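Local structure of protein BA42 (Bizionia argentinensis, 4OA3) at residues D19-A24 with L139-S144. The protein is of unknown function but binds calcium ions and consists of a stand-alone TPM domain. Sequence-based numbering, arbitrary orientation.
Sequences DAIRDA and LPNTIS. With CA (calcium ion), chain B.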
ATOM      1  N   ASP A  19      10.839  -3.482  -4.770  1.00 15.79           N
ATOM      2  CA  ASP A  19      11.281  -4.856  -4.469  1.00 15.68           C
ATOM      3  C   ASP A  19      10.444  -5.442  -3.297  1.00 15.71           C
ATOM      4  O   ASP A  19      10.051  -6.615  -3.351  1.00 16.82           O
ATOM      5  CB  ASP A  19      12.764  -4.895  -4.047  1.00 17.74           C
ATOM      6  CG  ASP A  19      13.763  -4.637  -5.161  1.00 27.16           C
ATOM      7  OD1 ASP A  19      13.353  -4.609  -6.326  1.00 27.58           O
ATOM      8  OD2 ASP A  19      14.951  -4.399  -4.847  1.00 32.45           O
ATOM      9  N   ALA A  20      10.080  -4.601  -2.315  1.00 14.95           N
ATOM     10  CA  ALA A  20       9.245  -5.037  -1.183  1.00 14.89           C
ATOM     11  C   ALA A  20       7.836  -5.415  -1.655  1.00 14.78           C
ATOM     12  O   ALA A  20       7.262  -6.406  -1.226  1.00 15.72           O
ATOM     13  CB  ALA A  20       9.171  -3.950  -0.125  1.00 15.67           C
ATOM     14  N   ILE A  21       7.289  -4.649  -2.623  1.00 12.55           N
ATOM     15  CA  ILE A  21       5.992  -4.990  -3.183  1.00 11.31           C
ATOM     16  C   ILE A  21       6.073  -6.343  -3.879  1.00 13.73           C
ATOM     17  O   ILE A  21       5.187  -7.185  -3.731  1.00 14.32           O
ATOM     18  CB  ILE A  21       5.465  -3.892  -4.152  1.00 13.79           C
ATOM     19  CG1 ILE A  21       5.176  -2.613  -3.326  1.00 13.31           C
ATOM     20  CG2 ILE A  21       4.198  -4.371  -4.865  1.00 14.55           C
ATOM     21  CD1 ILE A  21       4.834  -1.364  -4.117  1.00 14.39           C
ATOM     22  N   ARG A  22       7.136  -6.547  -4.694  1.00 12.94           N
ATOM     23  CA  ARG A  22       7.270  -7.817  -5.399  1.00 14.90           C
ATOM     24  C   ARG A  22       7.332  -8.995  -4.433  1.00 16.56           C
ATOM     25  O   ARG A  22       6.668 -10.008  -4.658  1.00 16.95           O
ATOM     26  CB  ARG A  22       8.521  -7.798  -6.272  1.00 15.98           C
ATOM     27  CG  ARG A  22       8.657  -9.003  -7.170  1.00 21.67           C
ATOM     28  CD  ARG A  22       9.705  -8.768  -8.247  1.00 28.53           C
ATOM     29  NE  ARG A  22       9.376  -7.598  -9.060  1.00 28.71           N
ATOM     30  CZ  ARG A  22       8.458  -7.556 -10.025  1.00 42.88           C
ATOM     31  NH1 ARG A  22       7.763  -8.642 -10.347  1.00 23.45           N
ATOM     32  NH2 ARG A  22       8.240  -6.433 -10.688  1.00 36.17           N
ATOM     33  N   ASP A  23       8.035  -8.837  -3.343  1.00 15.53           N
ATOM     34  CA  ASP A  23       8.147  -9.900  -2.334  1.00 15.94           C
ATOM     35  C   ASP A  23       6.824 -10.119  -1.624  1.00 18.67           C
ATOM     36  O   ASP A  23       6.395 -11.265  -1.450  1.00 17.78           O
ATOM     37  CB  ASP A  23       9.251  -9.575  -1.312  1.00 17.94           C
ATOM     38  CG  ASP A  23      10.663  -9.626  -1.856  1.00 33.37           C
ATOM     39  OD1 ASP A  23      10.903 -10.401  -2.804  1.00 36.36           O
ATOM     40  OD2 ASP A  23      11.546  -8.937  -1.287  1.00 39.17           O
ATOM     41  N   ALA A  24       6.125  -9.031  -1.254  1.00 15.12           N
ATOM     42  CA  ALA A  24       4.827  -9.155  -0.605  1.00 14.62           C
ATOM     43  C   ALA A  24       3.810  -9.882  -1.476  1.00 17.29           C
ATOM     44  O   ALA A  24       3.012 -10.670  -0.995  1.00 16.30           O
ATOM     45  CB  ALA A  24       4.303  -7.775  -0.249  1.00 15.09           C
ATOM     46  N   LEU A 139      -1.679  -5.447 -10.935  1.00 13.69           N
ATOM     47  CA  LEU A 139      -1.445  -4.016 -10.875  1.00 13.87           C
ATOM     48  C   LEU A 139       0.041  -3.755 -10.924  1.00 14.63           C
ATOM     49  O   LEU A 139       0.809  -4.489 -10.318  1.00 15.42           O
ATOM     50  CB  LEU A 139      -1.988  -3.411  -9.578  1.00 14.55           C
ATOM     51  CG  LEU A 139      -3.476  -3.661  -9.287  1.00 17.19           C
ATOM     52  CD1 LEU A 139      -3.880  -3.027  -7.952  1.00 16.09           C
ATOM     53  CD2 LEU A 139      -4.378  -3.159 -10.398  1.00 16.86           C
ATOM     54  N   PRO A 140       0.494  -2.677 -11.598  1.00 13.70           N
ATOM     55  CA  PRO A 140       1.915  -2.355 -11.577  1.00 15.06           C
ATOM     56  C   PRO A 140       2.449  -2.062 -10.177  1.00 15.14           C
ATOM     57  O   PRO A 140       1.687  -1.653  -9.281  1.00 14.49           O
ATOM     58  CB  PRO A 140       2.035  -1.130 -12.493  1.00 17.55           C
ATOM     59  CG  PRO A 140       0.738  -0.613 -12.624  1.00 21.81           C
ATOM     60  CD  PRO A 140      -0.284  -1.674 -12.333  1.00 16.61           C
ATOM     61  N   ASN A 141       3.725  -2.362  -9.962  1.00 14.35           N
ATOM     62  CA  ASN A 141       4.345  -2.171  -8.654  1.00 13.75           C
ATOM     63  C   ASN A 141       5.008  -0.797  -8.559  1.00 17.39           C
ATOM     64  O   ASN A 141       5.477  -0.446  -7.491  1.00 17.42           O
ATOM     65  CB  ASN A 141       5.345  -3.260  -8.382  1.00 16.08           C
ATOM     66  CG  ASN A 141       4.756  -4.651  -8.359  1.00 17.82           C
ATOM     67  OD1 ASN A 141       3.548  -4.872  -8.299  1.00 16.77           O
ATOM     68  ND2 ASN A 141       5.674  -5.628  -8.285  1.00 19.46           N
ATOM     69  N   THR A 142       4.959  -0.024  -9.650  1.00 16.88           N
ATOM     70  CA  THR A 142       5.488   1.349  -9.738  1.00 16.76           C
ATOM     71  C   THR A 142       4.934   2.209  -8.634  1.00 16.73           C
ATOM     72  O   THR A 142       3.716   2.173  -8.405  1.00 16.52           O
ATOM     73  CB  THR A 142       4.949   1.997 -11.051  1.00 20.06           C
ATOM     74  OG1 THR A 142       4.971   1.074 -12.106  1.00 20.99           O
ATOM     75  CG2 THR A 142       5.691   3.242 -11.481  1.00 25.04           C
ATOM     76  N   ILE A 143       5.753   3.115  -8.082  1.00 13.77           N
ATOM     77  CA  ILE A 143       5.251   4.082  -7.112  1.00 13.52           C
ATOM     78  C   ILE A 143       4.573   5.177  -7.936  1.00 15.80           C
ATOM     79  O   ILE A 143       5.172   5.735  -8.874  1.00 17.95           O
ATOM     80  CB  ILE A 143       6.381   4.654  -6.240  1.00 15.13           C
ATOM     81  CG1 ILE A 143       7.036   3.505  -5.434  1.00 15.70           C
ATOM     82  CG2 ILE A 143       5.845   5.765  -5.276  1.00 17.34           C
ATOM     83  CD1 ILE A 143       8.068   3.956  -4.487  1.00 25.50           C
ATOM     84  N   SER A 144       3.323   5.454  -7.621  1.00 13.29           N
ATOM     85  CA  SER A 144       2.566   6.475  -8.305  1.00 14.28           C
ATOM     86  C   SER A 144       2.910   7.799  -7.631  1.00 16.42           C
ATOM     87  O   SER A 144       2.925   7.918  -6.391  1.00 16.29           O
ATOM     88  CB  SER A 144       1.076   6.158  -8.191  1.00 14.36           C
ATOM     89  OG  SER A 144       0.281   7.280  -8.524  1.00 17.23           O
TER
HETATM   90 CA    CA B 201       1.456  -5.782  -8.418  1.00 13.86          CA
HETATM   91  O   HOH W   1       0.846  -3.656  -7.487  1.00 13.55           O
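Ile21 and Arg22 meet Asn141 where helix 11-24 of the TPM domain runs past the loop between helix 110-128 and strand 144-145. That loop carries part of a calcium site.

Ile21 points its side chain toward the loop. Its CG2 branch lies anti to the backbone N and passes alongside the amide of Asn141, with CG2 3.5 Å from Asn141 OD1. The two side chains run in opposite directions. The other branch of Ile21 ends at CD1, 3.6 Å from the backbone O of Asn141. Ile21 also touches Ile118 of helix 110-128, so its side chain packs against both that helix and the calcium-binding loop.

Arg22 follows with an extended chain that bends at chi3 (-58°). The bend turns one guanidinium face to the amide nitrogen, and the two side chains cross at about a right angle. Asn141 ND2 lies above that face, toward its rim, 3.6 Å from Arg22 NH2. The planes are 48° apart, so this is not a flat stack. No hydrogen bond joins the two segments.

The amide is held from its other end by the metal. Asn141 OD1 binds the calcium ion at 2.3 Å, which probably limits rotation of the group and keeps ND2 on the arginine side. Leu139 contributes its backbone O, 2.4 Å from the calcium. Glu25, just beyond the helix, Glu31 and Asp137 complete the protein ligands. A water also binds the ion, and it donates a hydrogen bond to Pro140 O at 2.8 Å.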